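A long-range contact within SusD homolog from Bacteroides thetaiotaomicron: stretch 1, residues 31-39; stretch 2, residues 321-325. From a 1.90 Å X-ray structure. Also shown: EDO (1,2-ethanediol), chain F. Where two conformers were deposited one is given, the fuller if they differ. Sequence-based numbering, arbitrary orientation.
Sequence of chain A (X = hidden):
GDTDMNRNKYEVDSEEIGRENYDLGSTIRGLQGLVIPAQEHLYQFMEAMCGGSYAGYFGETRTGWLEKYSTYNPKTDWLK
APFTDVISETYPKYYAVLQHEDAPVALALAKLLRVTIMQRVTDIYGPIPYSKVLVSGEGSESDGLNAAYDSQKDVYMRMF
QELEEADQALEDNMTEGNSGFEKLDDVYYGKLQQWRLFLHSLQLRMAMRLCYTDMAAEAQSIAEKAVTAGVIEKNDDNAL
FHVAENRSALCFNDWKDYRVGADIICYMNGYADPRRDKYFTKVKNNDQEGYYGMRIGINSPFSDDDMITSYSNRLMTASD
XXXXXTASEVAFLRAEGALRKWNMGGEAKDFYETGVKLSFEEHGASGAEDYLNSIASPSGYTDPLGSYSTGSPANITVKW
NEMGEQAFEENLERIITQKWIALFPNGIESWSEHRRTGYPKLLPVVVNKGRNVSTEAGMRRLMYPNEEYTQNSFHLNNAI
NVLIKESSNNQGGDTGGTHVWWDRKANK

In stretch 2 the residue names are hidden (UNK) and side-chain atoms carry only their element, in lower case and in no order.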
ATOM      1  N   LEU A  31      -0.259   4.105 -17.963  1.00 19.81           N
ATOM      2  CA  LEU A  31      -0.735   4.616 -16.700  1.00 19.43           C
ATOM      3  C   LEU A  31      -1.102   3.514 -15.704  1.00 18.57           C
ATOM      4  O   LEU A  31      -0.773   3.595 -14.505  1.00 19.54           O
ATOM      5  CB  LEU A  31      -1.941   5.545 -16.950  1.00 21.16           C
ATOM      6  CG  LEU A  31      -1.654   6.891 -17.612  1.00 20.55           C
ATOM      7  CD1 LEU A  31      -2.966   7.548 -18.054  1.00 21.16           C
ATOM      8  CD2 LEU A  31      -0.866   7.809 -16.680  1.00 18.13           C
ATOM      9  N   GLN A  32      -1.808   2.475 -16.162  1.00 19.46           N
ATOM     10  CA  GLN A  32      -2.164   1.366 -15.268  1.00 19.49           C
ATOM     11  C   GLN A  32      -0.921   0.689 -14.691  1.00 19.81           C
ATOM     12  O   GLN A  32      -0.921   0.227 -13.543  1.00 19.90           O
ATOM     13  CB  GLN A  32      -3.051   0.344 -15.999  1.00 19.38           C
ATOM     14  CG  GLN A  32      -4.389   0.939 -16.387  1.00 19.60           C
ATOM     15  CD  GLN A  32      -5.340   0.006 -17.138  1.00 18.12           C
ATOM     16  OE1 GLN A  32      -4.943  -0.914 -17.858  1.00 21.55           O
ATOM     17  NE2 GLN A  32      -6.605   0.284 -16.997  1.00 21.41           N
ATOM     18  N   GLY A  33       0.164   0.691 -15.468  1.00 19.05           N
ATOM     19  CA  GLY A  33       1.444   0.168 -15.024  1.00 19.33           C
ATOM     20  C   GLY A  33       2.274   1.054 -14.143  1.00 17.69           C
ATOM     21  O   GLY A  33       3.400   0.709 -13.811  1.00 19.89           O
ATOM     22  N   LEU A  34       1.735   2.203 -13.766  1.00 17.74           N
ATOM     23  CA  LEU A  34       2.427   3.112 -12.814  1.00 15.81           C
ATOM     24  C   LEU A  34       1.742   3.176 -11.463  1.00 18.00           C
ATOM     25  O   LEU A  34       2.122   3.975 -10.577  1.00 21.20           O
ATOM     26  CB  LEU A  34       2.480   4.486 -13.439  1.00 16.59           C
ATOM     27  CG  LEU A  34       3.521   4.622 -14.555  1.00 17.27           C
ATOM     28  CD1 LEU A  34       3.272   5.872 -15.387  1.00 18.59           C
ATOM     29  CD2 LEU A  34       4.929   4.637 -13.980  1.00 20.72           C
ATOM     30  N   VAL A  35       0.699   2.389 -11.300  1.00 18.23           N
ATOM     31  CA  VAL A  35      -0.007   2.253 -10.027  1.00 17.76           C
ATOM     32  C   VAL A  35       0.833   1.310  -9.179  1.00 23.04           C
ATOM     33  O   VAL A  35       1.629   1.766  -8.347  1.00 25.31           O
ATOM     34  CB  VAL A  35      -1.477   1.795 -10.216  1.00 19.78           C
ATOM     35  CG1 VAL A  35      -2.137   1.514  -8.878  1.00 19.01           C
ATOM     36  CG2 VAL A  35      -2.256   2.852 -10.972  1.00 23.23           C
ATOM     37  N   ILE A  36       0.745   0.002  -9.432  1.00 21.59           N
ATOM     38  CA  ILE A  36       1.727  -0.885  -8.854  1.00 19.82           C
ATOM     39  C   ILE A  36       2.684  -1.049 -10.006  1.00 19.71           C
ATOM     40  O   ILE A  36       2.275  -1.512 -11.088  1.00 21.49           O
ATOM     41  CB  ILE A  36       1.169  -2.240  -8.414  1.00 19.95           C
ATOM     42  CG1 ILE A  36      -0.006  -2.099  -7.435  1.00 24.04           C
ATOM     43  CG2 ILE A  36       2.278  -3.063  -7.771  1.00 21.88           C
ATOM     44  CD1 ILE A  36       0.349  -1.710  -6.036  1.00 30.95           C
ATOM     45  N   PRO A  37       3.921  -0.560  -9.856  1.00 19.65           N
ATOM     46  CA  PRO A  37       4.783  -0.500 -11.058  1.00 20.40           C
ATOM     47  C   PRO A  37       4.996  -1.856 -11.762  1.00 19.35           C
ATOM     48  O   PRO A  37       5.413  -2.858 -11.168  1.00 20.46           O
ATOM     49  CB  PRO A  37       6.096   0.042 -10.533  1.00 20.63           C
ATOM     50  CG  PRO A  37       5.956   0.106  -9.064  1.00 22.39           C
ATOM     51  CD  PRO A  37       4.567   0.012  -8.661  1.00 19.09           C
ATOM     52  N   ALA A  38       4.746  -1.833 -13.047  1.00 20.15           N
ATOM     53  CA  ALA A  38       4.880  -3.004 -13.877  1.00 23.25           C
ATOM     54  C   ALA A  38       6.256  -3.125 -14.536  1.00 20.74           C
ATOM     55  O   ALA A  38       6.513  -4.126 -15.211  1.00 22.27           O
ATOM     56  CB  ALA A  38       3.790  -2.972 -14.935  1.00 23.00           C
ATOM     57  N   GLN A  39       7.121  -2.117 -14.349  1.00 20.22           N
ATOM     58  CA  GLN A  39       8.518  -2.204 -14.732  1.00 22.66           C
ATOM     59  C   GLN A  39       9.333  -2.636 -13.532  1.00 20.42           C
ATOM     60  O   GLN A  39       9.304  -1.947 -12.505  1.00 20.20           O
ATOM     61  CB  GLN A  39       9.059  -0.850 -15.215  1.00 25.83           C
ATOM     62  CG  GLN A  39       8.314  -0.205 -16.368  1.00 34.44           C
ATOM     63  CD  GLN A  39       8.579   1.309 -16.467  1.00 43.28           C
ATOM     64  OE1 GLN A  39       9.208   1.744 -17.426  1.00 40.81           O
ATOM     65  NE2 GLN A  39       8.120   2.116 -15.454  1.00 26.94           N
ATOM     66  N   UNK A 321      -1.619 -11.201 -11.838  1.00 23.65           N
ATOM     67  CA  UNK A 321      -1.992  -9.792 -11.961  1.00 21.32           C
ATOM     68  C   UNK A 321      -1.426  -8.976 -10.809  1.00 21.52           C
ATOM     69  O   UNK A 321      -0.960  -9.562  -9.836  1.00 23.85           O
ATOM     70  c   UNK A 321      -3.769 -11.023 -10.987  1.00 24.00           C
ATOM     71  c   UNK A 321      -3.510  -9.835 -11.872  1.00 25.75           C
ATOM     72  c   UNK A 321      -2.752 -12.028 -11.382  1.00 22.66           C
ATOM     73  N   UNK A 322      -1.424  -7.651 -10.942  1.00 20.94           N
ATOM     74  CA  UNK A 322      -1.125  -6.782  -9.846  1.00 18.41           C
ATOM     75  C   UNK A 322      -2.446  -6.378  -9.174  1.00 20.27           C
ATOM     76  O   UNK A 322      -3.368  -5.887  -9.865  1.00 18.29           O
ATOM     77  c   UNK A 322       0.957  -5.799 -10.942  1.00 19.54           C
ATOM     78  c   UNK A 322       1.091  -5.935 -12.311  1.00 19.96           C
ATOM     79  c   UNK A 322       3.368  -6.068 -10.750  1.00 18.70           C
ATOM     80  o   UNK A 322       4.714  -6.452 -12.684  1.00 20.09           O
ATOM     81  c   UNK A 322       2.116  -5.861 -10.167  1.00 20.80           C
ATOM     82  c   UNK A 322       3.474  -6.223 -12.104  1.00 18.46           C
ATOM     83  c   UNK A 322       2.329  -6.191 -12.898  1.00 20.18           C
ATOM     84  c   UNK A 322      -0.375  -5.550 -10.320  1.00 20.96           C
ATOM     85  N   UNK A 323      -2.543  -6.536  -7.854  1.00 18.69           N
ATOM     86  CA  UNK A 323      -3.821  -6.360  -7.155  1.00 19.83           C
ATOM     87  C   UNK A 323      -3.884  -4.961  -6.597  1.00 18.93           C
ATOM     88  O   UNK A 323      -3.106  -4.611  -5.701  1.00 17.55           O
ATOM     89  c   UNK A 323      -5.332  -7.228  -5.282  1.00 18.83           C
ATOM     90  c   UNK A 323      -3.964  -8.859  -6.597  1.00 19.79           C
ATOM     91  c   UNK A 323      -4.019  -7.429  -6.036  1.00 20.44           C
ATOM     92  N   UNK A 324      -4.799  -4.140  -7.129  1.00 19.24           N
ATOM     93  CA  UNK A 324      -4.940  -2.764  -6.644  1.00 17.06           C
ATOM     94  C   UNK A 324      -5.865  -2.613  -5.422  1.00 20.41           C
ATOM     95  O   UNK A 324      -5.483  -2.032  -4.446  1.00 20.74           O
ATOM     96  c   UNK A 324      -4.638  -1.676  -8.923  1.00 14.94           C
ATOM     97  c   UNK A 324      -3.871  -0.879 -10.906  1.00 18.70           C
ATOM     98  c   UNK A 324      -5.998   0.044 -10.279  1.00 19.15           C
ATOM     99  c   UNK A 324      -4.896   0.730 -12.318  1.00 19.73           C
ATOM    100  c   UNK A 324      -3.458  -2.249  -9.200  1.00 18.50           C
ATOM    101  n   UNK A 324      -2.974  -1.787 -10.412  1.00 17.47           N
ATOM    102  c   UNK A 324      -5.959   0.828 -11.410  1.00 20.34           C
ATOM    103  c   UNK A 324      -5.512  -1.894  -7.716  1.00 15.05           C
ATOM    104  c   UNK A 324      -4.933  -0.808 -10.000  1.00 16.80           C
ATOM    105  c   UNK A 324      -3.845  -0.125 -12.099  1.00 20.34           C
ATOM    106  N   UNK A 325      -7.090  -3.103  -5.513  1.00 18.98           N
ATOM    107  CA  UNK A 325      -8.075  -2.902  -4.460  0.50 20.32           C
ATOM    108  C   UNK A 325      -9.027  -4.052  -4.480  1.00 20.52           C
ATOM    109  O   UNK A 325      -9.542  -4.428  -5.523  1.00 21.61           O
ATOM    110  c   UNK A 325      -9.922  -1.495  -3.638  0.50 32.85           C
ATOM    111 se   UNK A 325      -9.725  -0.242  -2.155  0.38 38.20          SE
ATOM    112  c   UNK A 325      -8.812  -1.585  -4.688  0.50 21.40           C
ATOM    113  c   UNK A 325      -9.036   1.256  -3.260  0.50 41.55           C
TER
HETATM  114  C1  EDO F 604      -3.784   1.490  -5.531  1.00 40.91           C
HETATM  115  O1  EDO F 604      -2.959   2.193  -4.595  1.00 43.43           O
HETATM  116  C2  EDO F 604      -3.234   0.107  -5.496  1.00 39.66           C
HETATM  117  O2  EDO F 604      -3.480  -0.313  -4.165  1.00 36.18           O
HETATM  118  O   HOH W   1      -0.299  -1.634 -11.653  1.00 18.44           O
HETATM  119  O   HOH W   2       7.287  -4.810 -12.092  1.00 26.28           O
HETATM  120  O   HOH W   3       4.985  -6.338 -15.206  1.00 21.77           O

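Position 321 carries three side-chain carbons that close a ring onto its own backbone nitrogen, and none of them comes within 9 Å of stretch 1. A ring that includes the backbone N belongs to proline, so this residue is Pro 321; it precedes the strand that makes the contact.

At position 322 one carbon leads to a six-membered carbon ring bearing a single oxygen. The CA-to-CB bond points toward stretch 1, and the ring lies along Ile 36, Pro 37 and Ala 38, with the oxygen at its far end near Ala 38. A phenol of this kind identifies Tyr 322. Its CD1 packs 3.7 Å from CG2 of Ile 36, and CE2 lies 4.1 Å from CB of Ala 38, while the carbonyl oxygen of Ile 36 sits over one ring face. The hydroxyl reaches the backbone through two waters: Tyr 322 OH is 3.1 Å from water 2, which donates to Pro 37 O (2.9 Å from the water O), and 2.5 Å from water 3, which donates to Ala 38 O (2.7 Å from the water O).

Position 323 has three carbons, one carrying the other two, and its CA-to-CB bond points away from stretch 1. Branching at CB with two carbons and nothing further gives Val 323, whose side chain stays 6.8 Å or more from the other stretch.

The side chain at position 324 is one carbon followed by fused five- and six-membered rings holding eight carbons and one nitrogen, pressed against Gln 32, Val 35 and Ile 36. Only an indole fits: Trp 324. Val 35 covers one face, its CG1 in a CH-pi contact 3.7 Å from the centroid of the five-membered ring, and its CG2 3.6 Å from CZ2. At the ring edge, CZ2 lies 3.3 Å from Gln 32 O. The backbone O of Trp 324 accepts a 2.7 Å hydrogen bond from O2 of the ethanediol, probably a crystallisation component.

Position 325 has an unbranched chain of two carbons, selenium and one carbon, out of reach of stretch 1. The selenium marks selenomethionine, Met 325.

The contact therefore rests on two aromatic side chains set against the loop after the helix end, with no direct hydrogen bond between the stretches. Water 1 supplies a polar link, accepting from Trp 324 NE1 (3.0 Å to the water O) and donating to Gln 32 O and Ile 36 O (2.7 and 2.6 Å from the water O). Apolar packing and water bridges thus join residues that touch although they lie 284 or more positions apart in the sequence.

Stretch 2 321-325: PYVWM
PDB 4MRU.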